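Local coordinates for pilin (Streptococcus pyogenes serotype M1, PDB 3GLD), which builds the shaft of the group A streptococcal pilus as its covalently linked backbone subunit, needed for adhesion to host cells, aggregation and biofilm formation, at residues 41-46 with 98-103; 118-123 with 151-156. The protein carries 2 engineered substitutions. All coordinates share one frame; numbering follows the deposited sequence.

Interaction 1: residues 41-46 with 98-103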
ATOM      1  N   PHE A  41      -6.770  -7.887 -11.860  1.00 30.33           N
ATOM      2  CA  PHE A  41      -8.188  -7.626 -12.101  1.00 30.58           C
ATOM      3  C   PHE A  41      -8.697  -8.673 -13.046  1.00 30.54           C
ATOM      4  O   PHE A  41      -7.989  -9.091 -13.958  1.00 30.60           O
ATOM      5  CB  PHE A  41      -8.402  -6.207 -12.652  1.00 30.80           C
ATOM      6  CG  PHE A  41      -7.625  -5.156 -11.895  1.00 32.00           C
ATOM      7  CD1 PHE A  41      -8.114  -4.632 -10.709  1.00 31.47           C
ATOM      8  CD2 PHE A  41      -6.384  -4.721 -12.360  1.00 33.21           C
ATOM      9  CE1 PHE A  41      -7.382  -3.689  -9.999  1.00 34.67           C
ATOM     10  CE2 PHE A  41      -5.651  -3.776 -11.659  1.00 33.11           C
ATOM     11  CZ  PHE A  41      -6.157  -3.261 -10.474  1.00 34.78           C
ATOM     12  N   LYS A  42      -9.928  -9.105 -12.796  1.00 30.32           N
ATOM     13  CA  LYS A  42     -10.551 -10.186 -13.519  1.00 30.17           C
ATOM     14  C   LYS A  42     -11.826  -9.675 -14.190  1.00 30.00           C
ATOM     15  O   LYS A  42     -12.575  -8.870 -13.609  1.00 29.14           O
ATOM     16  CB  LYS A  42     -10.913 -11.301 -12.529  1.00 30.45           C
ATOM     17  CG  LYS A  42     -11.495 -12.583 -13.138  1.00 31.63           C
ATOM     18  CD  LYS A  42     -11.851 -13.642 -12.056  1.00 33.61           C
ATOM     19  CE  LYS A  42     -13.042 -13.229 -11.195  1.00 35.11           C
ATOM     20  NZ  LYS A  42     -13.538 -14.392 -10.379  1.00 38.94           N
ATOM     21  N   ILE A  43     -12.054 -10.154 -15.408  1.00 30.33           N
ATOM     22  CA  ILE A  43     -13.347  -9.982 -16.098  1.00 30.49           C
ATOM     23  C   ILE A  43     -13.924 -11.353 -16.418  1.00 30.46           C
ATOM     24  O   ILE A  43     -13.214 -12.228 -16.908  1.00 30.23           O
ATOM     25  CB  ILE A  43     -13.218  -9.155 -17.404  1.00 30.36           C
ATOM     26  CG1 ILE A  43     -14.601  -8.881 -18.013  1.00 31.48           C
ATOM     27  CG2 ILE A  43     -12.344  -9.870 -18.409  1.00 29.83           C
ATOM     28  CD1 ILE A  43     -14.679  -7.602 -18.821  1.00 29.86           C
ATOM     29  N   GLU A  44     -15.211 -11.535 -16.126  1.00 30.50           N
ATOM     30  CA  GLU A  44     -15.909 -12.775 -16.454  1.00 31.41           C
ATOM     31  C   GLU A  44     -17.313 -12.484 -17.003  1.00 31.05           C
ATOM     32  O   GLU A  44     -17.894 -11.434 -16.698  1.00 29.60           O
ATOM     33  CB  GLU A  44     -16.013 -13.678 -15.227  1.00 32.05           C
ATOM     34  CG  GLU A  44     -16.528 -12.978 -13.987  1.00 34.53           C
ATOM     35  CD  GLU A  44     -16.724 -13.919 -12.812  1.00 39.88           C
ATOM     36  OE1 GLU A  44     -16.229 -15.068 -12.857  1.00 41.78           O
ATOM     37  OE2 GLU A  44     -17.383 -13.509 -11.836  1.00 41.83           O
ATOM     38  N   PRO A  45     -17.858 -13.414 -17.800  1.00 31.72           N
ATOM     39  CA  PRO A  45     -19.245 -13.232 -18.244  1.00 33.07           C
ATOM     40  C   PRO A  45     -20.193 -13.100 -17.051  1.00 34.16           C
ATOM     41  O   PRO A  45     -20.072 -13.847 -16.079  1.00 34.20           O
ATOM     42  CB  PRO A  45     -19.534 -14.524 -19.025  1.00 32.78           C
ATOM     43  CG  PRO A  45     -18.184 -14.975 -19.516  1.00 33.00           C
ATOM     44  CD  PRO A  45     -17.236 -14.611 -18.398  1.00 31.80           C
ATOM     45  N   ASP A  46     -21.099 -12.131 -17.111  1.00 35.93           N
ATOM     46  CA  ASP A  46     -22.171 -12.011 -16.124  1.00 37.62           C
ATOM     47  C   ASP A  46     -23.209 -13.127 -16.310  1.00 38.99           C
ATOM     48  O   ASP A  46     -23.914 -13.163 -17.319  1.00 39.58           O
ATOM     49  CB  ASP A  46     -22.830 -10.633 -16.234  1.00 37.62           C
ATOM     50  CG  ASP A  46     -23.967 -10.445 -15.255  1.00 38.19           C
ATOM     51  OD1 ASP A  46     -24.416 -11.446 -14.650  1.00 37.49           O
ATOM     52  OD2 ASP A  46     -24.410  -9.287 -15.088  1.00 39.73           O
ATOM     53  N   TYR A  98     -23.605  -7.299 -24.407  1.00 25.80           N
ATOM     54  CA  TYR A  98     -22.954  -8.435 -23.776  1.00 26.09           C
ATOM     55  C   TYR A  98     -22.439  -8.037 -22.380  1.00 26.08           C
ATOM     56  O   TYR A  98     -21.653  -7.074 -22.245  1.00 25.10           O
ATOM     57  CB  TYR A  98     -21.825  -8.944 -24.666  1.00 26.40           C
ATOM     58  CG  TYR A  98     -22.325  -9.549 -25.977  1.00 27.35           C
ATOM     59  CD1 TYR A  98     -22.785  -8.744 -27.015  1.00 27.33           C
ATOM     60  CD2 TYR A  98     -22.360 -10.930 -26.158  1.00 28.66           C
ATOM     61  CE1 TYR A  98     -23.246  -9.308 -28.212  1.00 28.38           C
ATOM     62  CE2 TYR A  98     -22.837 -11.500 -27.356  1.00 29.37           C
ATOM     63  CZ  TYR A  98     -23.265 -10.678 -28.362  1.00 29.06           C
ATOM     64  OH  TYR A  98     -23.722 -11.230 -29.528  1.00 31.20           O
ATOM     65  N   TYR A  99     -22.899  -8.791 -21.376  1.00 25.37           N
ATOM     66  CA  TYR A  99     -22.681  -8.469 -19.959  1.00 25.86           C
ATOM     67  C   TYR A  99     -21.509  -9.203 -19.316  1.00 25.63           C
ATOM     68  O   TYR A  99     -21.356 -10.417 -19.453  1.00 25.42           O
ATOM     69  CB  TYR A  99     -23.947  -8.728 -19.141  1.00 25.16           C
ATOM     70  CG  TYR A  99     -25.010  -7.693 -19.375  1.00 27.85           C
ATOM     71  CD1 TYR A  99     -25.672  -7.634 -20.596  1.00 28.88           C
ATOM     72  CD2 TYR A  99     -25.355  -6.765 -18.384  1.00 29.35           C
ATOM     73  CE1 TYR A  99     -26.646  -6.700 -20.833  1.00 32.22           C
ATOM     74  CE2 TYR A  99     -26.336  -5.814 -18.617  1.00 32.09           C
ATOM     75  CZ  TYR A  99     -26.979  -5.797 -19.856  1.00 32.92           C
ATOM     76  OH  TYR A  99     -27.950  -4.883 -20.159  1.00 34.70           O
ATOM     77  N   TYR A 100     -20.679  -8.437 -18.619  1.00 26.04           N
ATOM     78  CA  TYR A 100     -19.556  -8.989 -17.882  1.00 25.63           C
ATOM     79  C   TYR A 100     -19.530  -8.397 -16.476  1.00 26.35           C
ATOM     80  O   TYR A 100     -20.165  -7.377 -16.207  1.00 26.83           O
ATOM     81  CB  TYR A 100     -18.235  -8.631 -18.553  1.00 25.22           C
ATOM     82  CG  TYR A 100     -18.019  -9.173 -19.936  1.00 25.08           C
ATOM     83  CD1 TYR A 100     -18.553  -8.514 -21.057  1.00 26.30           C
ATOM     84  CD2 TYR A 100     -17.289 -10.337 -20.138  1.00 22.46           C
ATOM     85  CE1 TYR A 100     -18.362  -9.011 -22.347  1.00 25.51           C
ATOM     86  CE2 TYR A 100     -17.082 -10.835 -21.411  1.00 24.07           C
ATOM     87  CZ  TYR A 100     -17.624 -10.166 -22.513  1.00 24.93           C
ATOM     88  OH  TYR A 100     -17.414 -10.645 -23.785  1.00 25.67           O
ATOM     89  N   LYS A 101     -18.735  -9.007 -15.602  1.00 26.82           N
ATOM     90  CA  LYS A 101     -18.453  -8.438 -14.286  1.00 26.88           C
ATOM     91  C   LYS A 101     -16.946  -8.304 -14.150  1.00 26.23           C
ATOM     92  O   LYS A 101     -16.212  -9.222 -14.521  1.00 24.94           O
ATOM     93  CB  LYS A 101     -18.994  -9.332 -13.173  1.00 27.64           C
ATOM     94  CG  LYS A 101     -20.493  -9.489 -13.177  1.00 29.84           C
ATOM     95  CD  LYS A 101     -21.038  -9.612 -11.750  1.00 34.35           C
ATOM     96  CE  LYS A 101     -22.563  -9.747 -11.776  1.00 36.63           C
ATOM     97  NZ  LYS A 101     -23.093 -10.543 -10.635  1.00 38.11           N
ATOM     98  N   VAL A 102     -16.506  -7.156 -13.640  1.00 26.10           N
ATOM     99  CA  VAL A 102     -15.093  -6.872 -13.433  1.00 27.05           C
ATOM    100  C   VAL A 102     -14.832  -6.707 -11.933  1.00 27.97           C
ATOM    101  O   VAL A 102     -15.503  -5.904 -11.277  1.00 27.86           O
ATOM    102  CB  VAL A 102     -14.672  -5.591 -14.154  1.00 26.82           C
ATOM    103  CG1 VAL A 102     -13.213  -5.216 -13.803  1.00 27.50           C
ATOM    104  CG2 VAL A 102     -14.831  -5.763 -15.666  1.00 26.43           C
ATOM    105  N   THR A 103     -13.870  -7.474 -11.414  1.00 29.51           N
ATOM    106  CA  THR A 103     -13.511  -7.455  -9.988  1.00 31.15           C
ATOM    107  C   THR A 103     -11.986  -7.361  -9.802  1.00 32.13           C
ATOM    108  O   THR A 103     -11.215  -7.629 -10.732  1.00 31.76           O
ATOM    109  CB  THR A 103     -14.040  -8.693  -9.228  1.00 30.80           C
ATOM    110  OG1 THR A 103     -13.618  -9.889  -9.897  1.00 31.42           O
ATOM    111  CG2 THR A 103     -15.580  -8.670  -9.121  1.00 32.20           C
TER
HETATM  112  O   HOH W   1     -14.907 -10.334 -12.242  1.00 28.65           O
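I43, V102 and Y100 form the apolar side where strands 37-45 and 96-104 pair as antiparallel neighbours in one sheet of the N-terminal, isopeptide-containing domain. The I43 chain crosses both V102 and Y100 obliquely. Its CG1 is anti to the backbone N (chi1 -174°), which brings CD1 to 3.7 Å from V102 CG2. I43 CG1 itself lies 3.7 Å from Y100 CB. The Y100 ring meets F87 edge-to-face, and its hydroxyl bonds to the V59 carbonyl. On the other face K42 and T103 run side by side, K42 bending at chi3 (69°) so that CE lies 3.6 Å from T103 OG1. A water binds T103 OG1 at 2.7 Å and donates to both K42 O and K101 O. Within 41-46 a long salt bridge joins K42 NZ to E44 OE1 at 3.7 Å. Backbone bonds set the register, two each in K42–T103 and E44–K101, K42 N to T103 O being 2.8 Å. Beyond P45, D46 N donates to Y99 O at 2.9 Å from well above the carbonyl plane. D46 OD1, bonded to T48, lies 4.3 Å from K101 NZ, longer than a salt bridge. Directional main-chain bonds thus hold the pair, with hydrocarbon on one face and a bridging water and loosely paired charges on the other.

Interaction 2: residues 118-123 with 151-156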
ATOM      1  N   THR A 118     -15.179  -3.456  -4.696  1.00 38.57           N
ATOM      2  CA  THR A 118     -16.085  -3.033  -5.776  1.00 38.52           C
ATOM      3  C   THR A 118     -16.221  -4.077  -6.892  1.00 38.61           C
ATOM      4  O   THR A 118     -15.255  -4.728  -7.296  1.00 38.47           O
ATOM      5  CB  THR A 118     -15.687  -1.646  -6.350  1.00 38.82           C
ATOM      6  OG1 THR A 118     -15.579  -0.700  -5.276  1.00 37.50           O
ATOM      7  CG2 THR A 118     -16.720  -1.133  -7.350  1.00 39.23           C
ATOM      8  N   SER A 119     -17.450  -4.245  -7.364  1.00 38.70           N
ATOM      9  CA  SER A 119     -17.725  -5.098  -8.502  1.00 38.59           C
ATOM     10  C   SER A 119     -18.376  -4.217  -9.542  1.00 38.13           C
ATOM     11  O   SER A 119     -19.317  -3.476  -9.236  1.00 38.62           O
ATOM     12  CB  SER A 119     -18.655  -6.244  -8.105  1.00 38.83           C
ATOM     13  OG  SER A 119     -18.745  -7.220  -9.138  1.00 40.59           O
ATOM     14  N   TYR A 120     -17.859  -4.275 -10.766  1.00 36.90           N
ATOM     15  CA  TYR A 120     -18.439  -3.524 -11.857  1.00 35.89           C
ATOM     16  C   TYR A 120     -19.216  -4.425 -12.812  1.00 35.42           C
ATOM     17  O   TYR A 120     -18.796  -5.539 -13.131  1.00 35.26           O
ATOM     18  CB  TYR A 120     -17.358  -2.790 -12.634  1.00 35.59           C
ATOM     19  CG  TYR A 120     -16.734  -1.617 -11.913  1.00 35.80           C
ATOM     20  CD1 TYR A 120     -15.564  -1.770 -11.163  1.00 33.88           C
ATOM     21  CD2 TYR A 120     -17.285  -0.344 -12.031  1.00 35.45           C
ATOM     22  CE1 TYR A 120     -14.974  -0.669 -10.525  1.00 35.86           C
ATOM     23  CE2 TYR A 120     -16.720   0.746 -11.399  1.00 35.03           C
ATOM     24  CZ  TYR A 120     -15.571   0.584 -10.649  1.00 35.54           C
ATOM     25  OH  TYR A 120     -15.037   1.690 -10.048  1.00 36.43           O
ATOM     26  N   THR A 121     -20.368  -3.943 -13.261  1.00 34.82           N
ATOM     27  CA  THR A 121     -21.050  -4.601 -14.358  1.00 33.67           C
ATOM     28  C   THR A 121     -20.602  -3.878 -15.613  1.00 32.62           C
ATOM     29  O   THR A 121     -20.582  -2.637 -15.656  1.00 32.68           O
ATOM     30  CB  THR A 121     -22.573  -4.592 -14.184  1.00 33.95           C
ATOM     31  OG1 THR A 121     -22.895  -5.263 -12.957  1.00 35.06           O
ATOM     32  CG2 THR A 121     -23.258  -5.334 -15.341  1.00 34.30           C
ATOM     33  N   VAL A 122     -20.195  -4.660 -16.607  1.00 30.69           N
ATOM     34  CA  VAL A 122     -19.682  -4.123 -17.855  1.00 29.80           C
ATOM     35  C   VAL A 122     -20.567  -4.596 -19.015  1.00 29.73           C
ATOM     36  O   VAL A 122     -20.865  -5.791 -19.149  1.00 29.33           O
ATOM     37  CB  VAL A 122     -18.190  -4.509 -18.065  1.00 29.86           C
ATOM     38  CG1 VAL A 122     -17.758  -4.367 -19.531  1.00 28.77           C
ATOM     39  CG2 VAL A 122     -17.269  -3.641 -17.174  1.00 28.63           C
ATOM     40  N   GLN A 123     -21.018  -3.627 -19.803  1.00 29.61           N
ATOM     41  CA  GLN A 123     -21.835  -3.845 -21.004  1.00 29.36           C
ATOM     42  C   GLN A 123     -20.934  -3.574 -22.204  1.00 29.23           C
ATOM     43  O   GLN A 123     -20.415  -2.468 -22.339  1.00 29.71           O
ATOM     44  CB  GLN A 123     -22.992  -2.854 -21.031  1.00 28.42           C
ATOM     45  CG  GLN A 123     -24.089  -3.087 -20.003  1.00 30.02           C
ATOM     46  CD  GLN A 123     -25.194  -2.012 -20.025  1.00 30.63           C
ATOM     47  OE1 GLN A 123     -25.111  -1.020 -20.742  1.00 32.06           O
ATOM     48  NE2 GLN A 123     -26.217  -2.212 -19.213  1.00 31.95           N
ATOM     49  N   ILE A 151     -13.876   2.328 -15.006  1.00 37.41           N
ATOM     50  CA  ILE A 151     -13.503   1.213 -14.156  1.00 36.99           C
ATOM     51  C   ILE A 151     -12.269   1.666 -13.365  1.00 37.35           C
ATOM     52  O   ILE A 151     -11.169   1.825 -13.911  1.00 37.61           O
ATOM     53  CB  ILE A 151     -13.218  -0.081 -14.975  1.00 36.84           C
ATOM     54  CG1 ILE A 151     -14.337  -0.373 -15.996  1.00 37.16           C
ATOM     55  CG2 ILE A 151     -12.981  -1.274 -14.048  1.00 36.02           C
ATOM     56  CD1 ILE A 151     -15.767  -0.354 -15.433  1.00 36.19           C
ATOM     57  N   GLN A 152     -12.489   1.913 -12.083  1.00 37.20           N
ATOM     58  CA  GLN A 152     -11.455   2.393 -11.177  1.00 36.76           C
ATOM     59  C   GLN A 152     -11.513   1.562  -9.907  1.00 35.85           C
ATOM     60  O   GLN A 152     -12.600   1.227  -9.418  1.00 34.53           O
ATOM     61  CB  GLN A 152     -11.664   3.877 -10.865  1.00 37.32           C
ATOM     62  CG  GLN A 152     -10.976   4.811 -11.855  1.00 39.58           C
ATOM     63  CD  GLN A 152     -11.605   6.194 -11.955  1.00 43.87           C
ATOM     64  OE1 GLN A 152     -12.378   6.615 -11.088  1.00 45.93           O
ATOM     65  NE2 GLN A 152     -11.279   6.907 -13.038  1.00 45.26           N
ATOM     66  N   PHE A 153     -10.331   1.212  -9.406  1.00 35.43           N
ATOM     67  CA  PHE A 153     -10.187   0.515  -8.135  1.00 35.15           C
ATOM     68  C   PHE A 153      -9.217   1.287  -7.217  1.00 35.81           C
ATOM     69  O   PHE A 153      -8.179   1.784  -7.671  1.00 36.25           O
ATOM     70  CB  PHE A 153      -9.685  -0.908  -8.372  1.00 34.39           C
ATOM     71  CG  PHE A 153     -10.718  -1.830  -8.969  1.00 34.04           C
ATOM     72  CD1 PHE A 153     -11.686  -2.431  -8.170  1.00 33.20           C
ATOM     73  CD2 PHE A 153     -10.704  -2.122 -10.334  1.00 32.55           C
ATOM     74  CE1 PHE A 153     -12.647  -3.301  -8.716  1.00 33.55           C
ATOM     75  CE2 PHE A 153     -11.642  -2.991 -10.886  1.00 32.01           C
ATOM     76  CZ  PHE A 153     -12.618  -3.581 -10.073  1.00 32.94           C
ATOM     77  N   LYS A 154      -9.553   1.389  -5.931  1.00 35.96           N
ATOM     78  CA  LYS A 154      -8.733   2.156  -4.986  1.00 36.29           C
ATOM     79  C   LYS A 154      -8.467   1.312  -3.745  1.00 35.68           C
ATOM     80  O   LYS A 154      -9.323   1.212  -2.876  1.00 35.89           O
ATOM     81  CB  LYS A 154      -9.425   3.475  -4.608  1.00 36.89           C
ATOM     82  CG  LYS A 154      -8.549   4.433  -3.763  1.00 38.44           C
ATOM     83  CD  LYS A 154      -9.058   5.888  -3.734  1.00 39.70           C
ATOM     84  CE  LYS A 154     -10.266   6.051  -2.814  1.00 43.91           C
ATOM     85  NZ  LYS A 154     -10.536   7.487  -2.470  1.00 45.54           N
ATOM     86  N   ASN A 155      -7.309   0.657  -3.700  1.00 34.94           N
ATOM     87  CA  ASN A 155      -6.868  -0.011  -2.484  1.00 34.89           C
ATOM     88  C   ASN A 155      -6.248   1.002  -1.517  1.00 34.16           C
ATOM     89  O   ASN A 155      -5.820   2.089  -1.938  1.00 34.45           O
ATOM     90  CB  ASN A 155      -5.868  -1.121  -2.798  1.00 34.53           C
ATOM     91  CG  ASN A 155      -6.495  -2.287  -3.539  1.00 36.77           C
ATOM     92  OD1 ASN A 155      -7.732  -2.436  -3.612  1.00 36.40           O
ATOM     93  ND2 ASN A 155      -5.639  -3.133  -4.100  1.00 36.92           N
ATOM     94  N   SER A 156      -6.222   0.660  -0.228  1.00 33.37           N
ATOM     95  CA  SER A 156      -5.608   1.538   0.795  1.00 33.05           C
ATOM     96  C   SER A 156      -4.362   0.890   1.384  1.00 31.53           C
ATOM     97  O   SER A 156      -4.388  -0.266   1.806  1.00 31.67           O
ATOM     98  CB  SER A 156      -6.594   1.910   1.914  1.00 33.70           C
ATOM     99  OG  SER A 156      -6.037   2.944   2.736  1.00 35.91           O
TER
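A buried aromatic contact across the core joins strand 119-129 of one sheet to strand 151-169 of the other; the two run antiparallel, the axes of the two short segments approach to 8.7 Å, and side chains bridge the gap. Y120 is the centre of it. With CG anti to its carbonyl carbon (chi1 -71°), the ring reaches tip to tip toward F153 and turns its edge to the F153 face in a T-shaped pair, planes at 86° and Y120 CD1 3.6 Å from F153 CZ. I151 slides past in the opposite direction, laying CG2 and CD1 against one face of the tyrosine; CD1 makes an off-centre CH-pi contact 4.2 Å from the ring centroid. T118 CG2 packs on the opposite face, and T118 O sits in plane at the F153 edge, 3.3 Å from CE1. At the far end Y120 OH donates to Q152 O at 2.6 Å, on a lone pair, which anchors the tyrosine tip to the facing strand. F153 lies near A104, an engineered alanine at the site that autocatalyses the K23–N155 cross-link in the natural protein; N155 keeps its ND2, modelled as an intact amide. Such aromatic packing is consistent with the apolar surroundings of this isopeptide site in a pilin beta-sandwich domain.

Overall arrangement
Interactions 1 and 2 lie in one domain, their centres about 10 Å apart, and both segments of interaction 1 precede those of interaction 2 in sequence. They meet at neighbouring strands 96-104 and 119-129, where Y100 N to V122 O and V102 N to Y120 O are probable backbone hydrogen bonds. Interaction 1 therefore joins strands within a sheet, whereas interaction 2 packs that sheet, through side chains, against strand 151-169 of the facing sheet, which runs parallel to strand 18-27, home of K23. The F41–F153 ring contact links the two near the engineered A104, so one end of the in-sheet contact and the cross-core contact both border the isopeptide site of this pilus subunit.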